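Local coordinates for protein putative D-alanine N-acetyltransferase of GNAT family (Desulfovibrio desulfuricans subsp. desulfuricans, PDB 2R7H) that probably transfers an acetyl group from acetyl-coenzyme A to the amine of an acceptor substrate, at residues Ala133-Ser136 and Lys140-Pro143; Pro143-Tyr148 and Asp168-Arg173. All coordinates share one frame; numbering follows the deposited sequence.

Interaction 1 of 2, residues Ala133-Ser136 and Lys140-Pro143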
loop_
_atom_site.group_PDB
_atom_site.type_symbol
_atom_site.label_atom_id
_atom_site.label_comp_id
_atom_site.label_asym_id
_atom_site.label_seq_id
_atom_site.Cartn_x
_atom_site.Cartn_y
_atom_site.Cartn_z
ATOM N N ALA B 133 -4.236 -8.403 6.592
ATOM C CA ALA B 133 -3.171 -8.082 7.553
ATOM C C ALA B 133 -1.847 -8.546 6.963
ATOM O O ALA B 133 -1.741 -9.638 6.453
ATOM C CB ALA B 133 -3.410 -8.728 8.954
ATOM N N GLU B 134 -0.812 -7.748 7.097
ATOM C CA GLU B 134 0.516 -8.103 6.579
ATOM C C GLU B 134 1.493 -8.187 7.726
ATOM O O GLU B 134 1.434 -7.369 8.632
ATOM C CB GLU B 134 1.014 -7.014 5.629
ATOM C CG GLU B 134 0.106 -6.756 4.505
ATOM C CD GLU B 134 0.664 -5.753 3.518
ATOM O OE1 GLU B 134 1.455 -4.878 3.914
ATOM O OE2 GLU B 134 0.277 -5.843 2.354
ATOM N N THR B 135 2.369 -9.187 7.710
ATOM C CA THR B 135 3.379 -9.263 8.732
ATOM C C THR B 135 4.659 -9.847 8.145
ATOM O O THR B 135 4.721 -10.188 6.945
ATOM C CB THR B 135 2.881 -10.002 10.008
ATOM O OG1 THR B 135 3.812 -9.762 11.061
ATOM C CG2 THR B 135 2.707 -11.497 9.772
ATOM N N SER B 136 5.675 -9.925 8.988
ATOM C CA SER B 136 6.982 -10.441 8.610
ATOM C C SER B 136 7.081 -11.941 8.838
ATOM O O SER B 136 6.405 -12.510 9.679
ATOM C CB SER B 136 8.075 -9.700 9.374
ATOM O OG SER B 136 9.302 -10.360 9.262
ATOM N N LYS B 140 10.799 -13.503 15.280
ATOM C CA LYS B 140 10.178 -12.510 16.172
ATOM C C LYS B 140 8.659 -12.323 15.973
ATOM O O LYS B 140 7.943 -11.990 16.925
ATOM C CB LYS B 140 10.888 -11.165 15.958
ATOM C CG LYS B 140 10.340 -9.962 16.753
ATOM C CD LYS B 140 11.026 -8.678 16.301
ATOM C CE LYS B 140 10.530 -7.513 17.123
ATOM N NZ LYS B 140 11.116 -6.244 16.659
ATOM N N TYR B 141 8.199 -12.502 14.729
ATOM C CA TYR B 141 6.788 -12.369 14.347
ATOM C C TYR B 141 5.986 -13.652 14.377
ATOM O O TYR B 141 4.831 -13.642 13.991
ATOM C CB TYR B 141 6.675 -11.682 12.985
ATOM C CG TYR B 141 7.032 -10.225 13.085
ATOM C CD1 TYR B 141 8.339 -9.802 12.973
ATOM C CD2 TYR B 141 6.054 -9.280 13.325
ATOM C CE1 TYR B 141 8.673 -8.477 13.067
ATOM C CE2 TYR B 141 6.381 -7.959 13.432
ATOM C CZ TYR B 141 7.688 -7.567 13.296
ATOM O OH TYR B 141 8.006 -6.241 13.424
ATOM N N ALA B 142 6.597 -14.751 14.833
ATOM C CA ALA B 142 5.906 -16.030 14.969
ATOM C C ALA B 142 4.610 -15.896 15.802
ATOM O O ALA B 142 3.576 -16.423 15.396
ATOM C CB ALA B 142 6.861 -17.098 15.542
ATOM N N PRO B 143 4.656 -15.185 16.957
ATOM C CA PRO B 143 3.430 -14.988 17.745
ATOM C C PRO B 143 2.298 -14.288 16.973
ATOM O O PRO B 143 1.158 -14.746 17.008
ATOM C CB PRO B 143 3.909 -14.119 18.906
ATOM C CG PRO B 143 5.351 -14.421 19.035
ATOM C CD PRO B 143 5.826 -14.603 17.652
#

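Interaction 2 of 2, residues Pro143-Tyr148 and Asp168-Arg173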
loop_
_atom_site.group_PDB
_atom_site.type_symbol
_atom_site.label_atom_id
_atom_site.label_comp_id
_atom_site.label_asym_id
_atom_site.label_seq_id
_atom_site.Cartn_x
_atom_site.Cartn_y
_atom_site.Cartn_z
ATOM N N PRO B 143 4.656 -15.185 16.957
ATOM C CA PRO B 143 3.430 -14.988 17.745
ATOM C C PRO B 143 2.298 -14.288 16.973
ATOM O O PRO B 143 1.158 -14.746 17.008
ATOM C CB PRO B 143 3.909 -14.119 18.906
ATOM C CG PRO B 143 5.351 -14.421 19.035
ATOM C CD PRO B 143 5.826 -14.603 17.652
ATOM N N THR B 144 2.632 -13.190 16.295
ATOM C CA THR B 144 1.697 -12.433 15.463
ATOM C C THR B 144 1.063 -13.329 14.416
ATOM O O THR B 144 -0.135 -13.281 14.222
ATOM C CB THR B 144 2.406 -11.284 14.735
ATOM O OG1 THR B 144 3.024 -10.412 15.696
ATOM C CG2 THR B 144 1.422 -10.479 13.905
ATOM N N ARG B 145 1.866 -14.122 13.717
ATOM C CA ARG B 145 1.325 -15.052 12.706
ATOM C C ARG B 145 0.327 -16.054 13.318
ATOM O O ARG B 145 -0.700 -16.354 12.696
ATOM C CB ARG B 145 2.455 -15.777 11.952
ATOM C CG ARG B 145 3.289 -14.853 11.096
ATOM C CD ARG B 145 4.182 -15.583 10.117
ATOM N NE ARG B 145 5.177 -16.470 10.721
ATOM C CZ ARG B 145 6.329 -16.077 11.264
ATOM N NH1 ARG B 145 6.644 -14.795 11.359
ATOM N NH2 ARG B 145 7.171 -16.973 11.767
ATOM N N ARG B 146 0.649 -16.564 14.526
ATOM C CA ARG B 146 -0.201 -17.496 15.292
ATOM C C ARG B 146 -1.518 -16.802 15.603
ATOM O O ARG B 146 -2.588 -17.377 15.382
ATOM C CB ARG B 146 0.484 -17.974 16.603
ATOM N N PHE B 147 -1.424 -15.567 16.099
ATOM C CA PHE B 147 -2.597 -14.749 16.407
ATOM C C PHE B 147 -3.551 -14.663 15.230
ATOM O O PHE B 147 -4.751 -14.955 15.360
ATOM C CB PHE B 147 -2.157 -13.345 16.838
ATOM C CG PHE B 147 -3.284 -12.408 17.102
ATOM C CD1 PHE B 147 -3.987 -12.463 18.308
ATOM C CD2 PHE B 147 -3.624 -11.432 16.180
ATOM C CE1 PHE B 147 -5.020 -11.608 18.548
ATOM C CE2 PHE B 147 -4.641 -10.569 16.438
ATOM C CZ PHE B 147 -5.342 -10.649 17.630
ATOM N N TYR B 148 -3.007 -14.283 14.069
ATOM C CA TYR B 148 -3.793 -14.170 12.852
ATOM C C TYR B 148 -4.382 -15.505 12.420
ATOM O O TYR B 148 -5.570 -15.571 12.102
ATOM C CB TYR B 148 -3.016 -13.506 11.689
ATOM C CG TYR B 148 -2.633 -12.047 11.902
ATOM C CD1 TYR B 148 -3.558 -11.113 12.423
ATOM C CD2 TYR B 148 -1.424 -11.552 11.439
ATOM C CE1 TYR B 148 -3.224 -9.791 12.607
ATOM C CE2 TYR B 148 -1.102 -10.196 11.597
ATOM C CZ TYR B 148 -2.025 -9.329 12.175
ATOM O OH TYR B 148 -1.747 -7.983 12.345
ATOM N N ASP B 168 10.594 -11.966 4.724
ATOM C CA ASP B 168 9.450 -12.076 3.828
ATOM C C ASP B 168 8.220 -11.390 4.363
ATOM O O ASP B 168 8.078 -11.279 5.577
ATOM C CB ASP B 168 9.069 -13.542 3.670
ATOM C CG ASP B 168 10.198 -14.401 3.131
ATOM O OD1 ASP B 168 11.201 -13.861 2.613
ATOM O OD2 ASP B 168 10.053 -15.630 3.239
ATOM N N LYS B 169 7.343 -10.927 3.458
ATOM C CA LYS B 169 6.080 -10.326 3.865
ATOM C C LYS B 169 5.078 -11.413 3.655
ATOM O O LYS B 169 5.070 -11.992 2.567
ATOM C CB LYS B 169 5.669 -9.113 3.010
ATOM C CG LYS B 169 4.331 -8.469 3.535
ATOM C CD LYS B 169 4.064 -7.106 2.988
ATOM C CE LYS B 169 3.697 -7.077 1.588
ATOM N NZ LYS B 169 3.206 -5.690 1.228
ATOM N N ILE B 170 4.252 -11.698 4.673
ATOM C CA ILE B 170 3.188 -12.705 4.574
ATOM C C ILE B 170 1.887 -11.899 4.616
ATOM O O ILE B 170 1.727 -11.036 5.493
ATOM C CB ILE B 170 3.163 -13.773 5.697
ATOM C CG1 ILE B 170 4.439 -14.629 5.728
ATOM C CG2 ILE B 170 1.966 -14.760 5.456
ATOM C CD1 ILE B 170 5.658 -13.922 6.038
ATOM N N ILE B 171 0.987 -12.166 3.670
ATOM C CA ILE B 171 -0.301 -11.454 3.583
ATOM C C ILE B 171 -1.376 -12.438 4.002
ATOM O O ILE B 171 -1.516 -13.531 3.409
ATOM C CB ILE B 171 -0.603 -10.872 2.184
ATOM C CG1 ILE B 171 0.540 -9.951 1.703
ATOM C CG2 ILE B 171 -1.914 -10.070 2.238
ATOM C CD1 ILE B 171 0.405 -9.421 0.254
ATOM N N TYR B 172 -2.083 -12.061 5.073
ATOM C CA TYR B 172 -3.137 -12.824 5.684
ATOM C C TYR B 172 -4.468 -12.265 5.265
ATOM O O TYR B 172 -4.687 -11.069 5.254
ATOM C CB TYR B 172 -2.984 -12.808 7.228
ATOM C CG TYR B 172 -1.922 -13.749 7.723
ATOM C CD1 TYR B 172 -2.198 -15.114 7.877
ATOM C CD2 TYR B 172 -0.667 -13.296 8.063
ATOM C CE1 TYR B 172 -1.233 -15.992 8.318
ATOM C CE2 TYR B 172 0.293 -14.182 8.514
ATOM C CZ TYR B 172 0.012 -15.506 8.629
ATOM O OH TYR B 172 0.992 -16.345 9.059
ATOM N N ARG B 173 -5.383 -13.150 4.951
ATOM C CA ARG B 173 -6.709 -12.794 4.480
ATOM C C ARG B 173 -7.824 -13.231 5.454
ATOM O O ARG B 173 -7.802 -14.353 5.920
ATOM C CB ARG B 173 -6.926 -13.605 3.197
ATOM C CG ARG B 173 -8.255 -13.418 2.460
ATOM C CD ARG B 173 -8.475 -14.599 1.597
ATOM N NE ARG B 173 -9.688 -14.460 0.816
ATOM C CZ ARG B 173 -9.780 -13.762 -0.303
ATOM N NH1 ARG B 173 -8.746 -13.054 -0.778
ATOM N NH2 ARG B 173 -10.952 -13.729 -0.917
#

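Interaction 1 of 2, residues Ala133-Ser136 and Lys140-Pro143
The Y141 ring receives the S136 CB methylene over one face and meets the T135 hydroxyl obliquely, while F43, from elsewhere in the chain, makes an edge-to-face pair with it. This is the beta-to-alpha turn of the GNAT fold in which strand 130-136 passes into helix 142-150, and Y141 closes it from the 3-10 turn just before the helix. The CH-pi assignment rests on S136 CB lying 4.0 Å from the centroid of the Y141 ring and 26° off its normal; the nearest ring atom is Y141 CD1, 3.6 Å from S136 CB, so the methylene is displaced toward the rim.

T135 touches the ring with its oxygen branch: OG1 lies anti to the backbone N (chi1 -167°), which brings it to 3.2 Å from Y141 CD2, a van der Waals approach to a ring carbon. The hydroxyl of S136 has its polar partners elsewhere, being hydrogen-bonded to D167 OD1 and to the backbone N of I138, which should help hold the rotation of the side chain whose CB lies on the ring. The backbone takes part too. S136 O, which also has a weak hydrogen bond from R145 NH1, stands 3.4 Å from Y141 CB.

Interaction 2 of 2, residues Pro143-Tyr148 and Asp168-Arg173
I170 and R145 make a loose first contact, the ethyl branch of I170 approaching the arginine's aliphatic chain with CG1 4.5 Å from R145 CD, just after K169, whose amine forms a salt bridge with E134. The next residue, I171, belongs to the other side of the sheet, where it packs on L159 of the second subunit.

This alternation leaves I170 and Y172 turned toward helix 142-150, the last helix of the GNAT fold, which lies against the strand inserted between 130-136 and 154-159. The short axes of 143-148 and 168-173 approach to 10.3 Å, with directions 20° apart; the side chains of I170, Y172, R145 and Y148 meet between them.

Y172 makes the larger share of the strand's contact, 88 Å² against 17 Å² for I170. Its CG is anti to its carbonyl carbon, and the ring extends from the strand until OH rests against the R145 chain, 3.3 Å from CB and 3.4 Å from CG. The hydroxyl's polar partner is E149 OE2, one turn further along the helix. R145 then bends at its third torsion, and its guanidinium ends nearly coplanar with the Y172 ring while NH1 bonds to I138 O and, weakly, to S136 O.

Over one face of the Y172 ring sits Y148 CB, 4.2 Å from the centroid and 14° off the normal, which meets the criterion for a CH-pi contact. The two aromatic rings themselves are oblique: their centroids are 5.7 Å apart and their planes inclined at 45°, with Y148 CD2 to Y172 CD2 at 3.9 Å. R173 makes no contact with 143-148; its NH1 forms a salt bridge with E156 OE1 of its own chain and a hydrogen bond with the backbone O of K160 of the second subunit.

Followed from the N terminus, strand 130-136 comes first. Interaction 1 closes the three-residue loop 137-139 that leads out of it into the start of helix 142-150. Interaction 2 begins at P143, which both share, and closes a longer loop of 19 residues that carries strand 154-159. The two loops are therefore consecutive and neither nest nor cross. Their strand segments are antiparallel neighbours, with T135 O 2.8 Å from I170 N and A133 O 2.8 Å from Y172 N, both probable hydrogen bonds. One helix is thus tied to two adjacent strands of the sheet, and the contact centres lie about 5 Å apart.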